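Local coordinates for AAA ATPase, central region (Enterococcus faecium, PDB 2R9G), which probably works as an MgsA-type AAA+ ATPase linked to DNA replication and repair, of which this C-terminal fragment forms a four-chain assembly, at residues K103-S106 and A107-L111; L115-R119 and E120-G124. All coordinates share one frame; numbering follows the deposited sequence.

Interaction 1 of 2, residues K103-S106 and A107-L111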
loop_
_atom_site.group_PDB
_atom_site.type_symbol
_atom_site.label_atom_id
_atom_site.label_comp_id
_atom_site.label_asym_id
_atom_site.label_seq_id
_atom_site.Cartn_x
_atom_site.Cartn_y
_atom_site.Cartn_z
ATOM N N LYS C 103 13.146 7.284 12.377
ATOM C CA LYS C 103 12.593 8.622 12.256
ATOM C C LYS C 103 13.407 9.445 11.271
ATOM O O LYS C 103 14.641 9.421 11.295
ATOM C CB LYS C 103 12.579 9.338 13.609
ATOM C CG LYS C 103 11.941 8.570 14.760
ATOM C CD LYS C 103 10.443 8.439 14.581
ATOM C CE LYS C 103 9.819 7.702 15.743
ATOM N NZ LYS C 103 10.334 6.322 15.888
ATOM N N SER C 104 12.706 10.176 10.411
ATOM C CA SER C 104 13.337 11.116 9.511
ATOM C C SER C 104 12.426 12.304 9.233
ATOM O O SER C 104 11.258 12.135 8.845
ATOM C CB SER C 104 13.715 10.439 8.197
ATOM O OG SER C 104 14.294 11.383 7.322
ATOM N N ASN C 105 12.970 13.503 9.433
ATOM C CA ASN C 105 12.278 14.720 9.065
ATOM C C ASN C 105 12.920 15.403 7.855
ATOM O O ASN C 105 12.521 16.508 7.479
ATOM C CB ASN C 105 12.182 15.675 10.269
ATOM C CG ASN C 105 13.545 16.246 10.705
ATOM O OD1 ASN C 105 14.612 15.712 10.383
ATOM N ND2 ASN C 105 13.497 17.328 11.473
ATOM N N SER C 106 13.902 14.724 7.252
ATOM C CA SER C 106 14.757 15.294 6.201
ATOM C C SER C 106 13.999 15.890 5.023
ATOM O O SER C 106 14.322 16.985 4.586
ATOM C CB SER C 106 15.775 14.265 5.699
ATOM O OG SER C 106 15.124 13.150 5.118
ATOM N N ALA C 107 12.987 15.189 4.520
ATOM C CA ALA C 107 12.212 15.705 3.379
ATOM C C ALA C 107 11.331 16.904 3.735
ATOM O O ALA C 107 11.128 17.800 2.911
ATOM C CB ALA C 107 11.380 14.616 2.768
ATOM N N TYR C 108 10.794 16.886 4.952
ATOM C CA TYR C 108 9.999 17.978 5.511
ATOM C C TYR C 108 10.858 19.243 5.670
ATOM O O TYR C 108 10.434 20.346 5.284
ATOM C CB TYR C 108 9.387 17.504 6.843
ATOM C CG TYR C 108 8.936 18.566 7.819
ATOM C CD1 TYR C 108 7.927 19.473 7.485
ATOM C CD2 TYR C 108 9.483 18.630 9.102
ATOM C CE1 TYR C 108 7.499 20.438 8.392
ATOM C CE2 TYR C 108 9.057 19.583 10.021
ATOM C CZ TYR C 108 8.066 20.490 9.656
ATOM O OH TYR C 108 7.630 21.446 10.551
ATOM N N MET C 109 12.066 19.060 6.208
ATOM C CA MET C 109 12.997 20.171 6.372
ATOM C C MET C 109 13.568 20.694 5.058
ATOM O O MET C 109 13.760 21.904 4.911
ATOM C CB MET C 109 14.100 19.815 7.369
ATOM C CG MET C 109 13.577 19.453 8.762
ATOM S SD MET C 109 13.365 20.807 9.940
ATOM C CE MET C 109 11.910 21.650 9.359
ATOM N N ALA C 110 13.801 19.795 4.099
ATOM C CA ALA C 110 14.306 20.170 2.779
ATOM C C ALA C 110 13.324 21.047 2.012
ATOM O O ALA C 110 13.730 22.035 1.400
ATOM C CB ALA C 110 14.655 18.934 1.965
ATOM N N LEU C 111 12.041 20.688 2.047
ATOM C CA LEU C 111 11.016 21.500 1.400
ATOM C C LEU C 111 10.846 22.839 2.106
ATOM O O LEU C 111 10.623 23.861 1.454
ATOM C CB LEU C 111 9.676 20.761 1.322
ATOM C CG LEU C 111 8.499 21.549 0.716
ATOM C CD1 LEU C 111 8.782 21.985 -0.722
ATOM C CD2 LEU C 111 7.211 20.770 0.784
HETATM O O HOH W 1 12.002 12.390 5.836
#
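Asn105 and Met109 face each other across the first turn of helix 106-119, with Asn105 as the N-cap residue. The backbone starts the helix: Met109 N donates to Asn105 O at 2.9 Å, the donor lying nearly along the C=O axis, and Ala110 N donates to Ser106 O from a more tilted position.

The Asn105 side chain makes no capping bond. Asn105 CB lies 4.2 Å from Tyr108 CD2. The backbone O of Asn105 comes near the edge of that ring, close to its plane. Asn105 CG lies 3.7 Å from Met109 CG. At the tip, Asn105 ND2 approaches Met109 CG to 3.4 Å and donates a hydrogen bond to Tyr149 of the third subunit. With chi1 at 68°, CG stands between the backbone N and the carbonyl carbon, an orientation that leaves the amide in contact with the methionine chain instead of the helix N-H groups.

Ser104 OG and Ser106 OG are both hydrogen-bonded to the carboxylate of Glu182, which joins the residues on either side of the N-cap to helix 180-195. The buried N-H of Ala107 is met by a water, which accepts from Ala107 N at 3.2 Å and donates to Ser104 OG.

Interaction 2 of 2, residues L115-R119 and E120-G124; sequences LADIR and EGKAG
Lys122 and Asp117 meet where helix 106-119 ends in a Schellman motif, with Gly121 supplying the positive phi (69°) that turns the chain back. The tight part is the backbone. Lys122 N reaches back to Asp117 O at 2.8 Å and meets it almost head-on, with a C=O...N angle of 172°. Gly121 N bonds Ile118 O at 2.9 Å in a quite different way, from above the carbonyl plane, and Glu120 N closes the last regular helical turn on Ala116 O. Three successive carbonyls at the helix end thus each receive an N-H from the departing chain.

Beside this cap lies a small apolar contact, Ile118 CG1 against Ala123 CB at 4.0 Å. Ile118 packs on Arg39 and Ala123 on His35 of the second subunit, so this flank faces that chain. Arg119, extended from CG to NE, also turns to the second subunit and forms a salt bridge with its Glu42; one face of the guanidinium is touched near the rim by Leu115 CD2.

The other flank is looser and more exposed. The Lys122 chain, extended beyond CG, runs obliquely across Asp117, with Lys122 CD 4.0 Å from Asp117 OD1; the two charges stay beyond salt-bridge range, and Asp117 OD2 is instead hydrogen-bonded to Tyr172. Glu120 lies extended past Ala116 O, with Glu120 CD 3.3 Å from that oxygen. At its end, Lys122 NZ forms a salt bridge with Glu120 OE1 at 3.0 Å, approaching that oxygen nearly end-on.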
loop_
_atom_site.group_PDB
_atom_site.type_symbol
_atom_site.label_atom_id
_atom_site.label_comp_id
_atom_site.label_asym_id
_atom_site.label_seq_id
_atom_site.Cartn_x
_atom_site.Cartn_y
_atom_site.Cartn_z
ATOM N N LEU C 115 11.162 26.480 0.555
ATOM C CA LEU C 115 10.098 27.475 0.705
ATOM C C LEU C 115 10.640 28.790 1.260
ATOM O O LEU C 115 10.131 29.858 0.929
ATOM C CB LEU C 115 8.982 26.942 1.613
ATOM C CG LEU C 115 7.887 26.097 0.952
ATOM C CD1 LEU C 115 7.132 25.235 1.955
ATOM C CD2 LEU C 115 6.928 26.982 0.165
ATOM N N ALA C 116 11.676 28.691 2.098
ATOM C CA ALA C 116 12.339 29.849 2.689
ATOM C C ALA C 116 12.997 30.734 1.632
ATOM O O ALA C 116 12.886 31.960 1.692
ATOM C CB ALA C 116 13.362 29.400 3.721
ATOM N N ASP C 117 13.656 30.104 0.660
ATOM C CA ASP C 117 14.292 30.812 -0.455
ATOM C C ASP C 117 13.304 31.559 -1.350
ATOM O O ASP C 117 13.632 32.618 -1.871
ATOM C CB ASP C 117 15.124 29.850 -1.305
ATOM C CG ASP C 117 16.480 29.545 -0.696
ATOM O OD1 ASP C 117 16.735 29.954 0.459
ATOM O OD2 ASP C 117 17.297 28.888 -1.380
ATOM N N ILE C 118 12.106 31.010 -1.528
ATOM C CA ILE C 118 11.072 31.650 -2.356
ATOM C C ILE C 118 10.466 32.880 -1.688
ATOM O O ILE C 118 10.327 33.931 -2.322
ATOM C CB ILE C 118 9.971 30.650 -2.749
ATOM C CG1 ILE C 118 10.514 29.724 -3.823
ATOM C CG2 ILE C 118 8.698 31.355 -3.256
ATOM C CD1 ILE C 118 9.787 28.477 -3.899
ATOM N N ARG C 119 10.135 32.742 -0.405
ATOM C CA ARG C 119 9.484 33.803 0.355
ATOM C C ARG C 119 10.412 34.998 0.567
ATOM O O ARG C 119 9.951 36.140 0.665
ATOM C CB ARG C 119 8.971 33.254 1.684
ATOM C CG ARG C 119 7.741 32.377 1.518
ATOM C CD ARG C 119 7.550 31.461 2.703
ATOM N NE ARG C 119 6.386 30.593 2.544
ATOM C CZ ARG C 119 6.136 29.522 3.293
ATOM N NH1 ARG C 119 6.971 29.167 4.261
ATOM N NH2 ARG C 119 5.046 28.800 3.068
ATOM N N GLU C 120 11.716 34.722 0.598
ATOM C CA GLU C 120 12.750 35.749 0.663
ATOM C C GLU C 120 13.153 36.281 -0.720
ATOM O O GLU C 120 14.069 37.097 -0.835
ATOM C CB GLU C 120 13.976 35.206 1.395
ATOM C CG GLU C 120 13.758 34.994 2.882
ATOM C CD GLU C 120 14.737 34.000 3.481
ATOM O OE1 GLU C 120 15.917 33.990 3.063
ATOM O OE2 GLU C 120 14.322 33.228 4.372
ATOM N N GLY C 121 12.464 35.811 -1.759
ATOM C CA GLY C 121 12.669 36.280 -3.129
ATOM C C GLY C 121 13.999 35.896 -3.761
ATOM O O GLY C 121 14.494 36.601 -4.641
ATOM N N LYS C 122 14.574 34.780 -3.317
ATOM C CA LYS C 122 15.833 34.268 -3.874
ATOM C C LYS C 122 15.588 33.302 -5.037
ATOM O O LYS C 122 16.528 32.713 -5.574
ATOM C CB LYS C 122 16.673 33.585 -2.788
ATOM C CG LYS C 122 17.110 34.502 -1.658
ATOM C CD LYS C 122 17.635 33.703 -0.476
ATOM C CE LYS C 122 18.167 34.621 0.611
ATOM N NZ LYS C 122 18.618 33.856 1.809
ATOM N N ALA C 123 14.321 33.151 -5.419
ATOM C CA ALA C 123 13.930 32.287 -6.524
ATOM C C ALA C 123 14.314 32.909 -7.862
ATOM O O ALA C 123 14.351 34.133 -7.997
ATOM C CB ALA C 123 12.427 32.016 -6.481
ATOM N N GLY C 124 14.611 32.055 -8.837
ATOM C CA GLY C 124 14.855 32.497 -10.204
ATOM C C GLY C 124 13.697 32.105 -11.101
ATOM O O GLY C 124 12.625 31.736 -10.617
#

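Interactions 1 and 2 are the two ends of one element, helix 106-119, and come in series along the chain. Their centres are 18 Å apart. Interaction 1 starts the helix in a mostly buried setting, its centre about 6 Å from the centre of the chain; interaction 2 ends it at the surface, its centre about 21 Å from the centre of the chain, where the backbone enters the long loop toward helix 180-195. Both ends also contact the second subunit, and interaction 1 reaches the third as well. The helix thus spans from the chain's interior to its periphery while contributing to subunit contacts, consistent with a part in tetramer assembly.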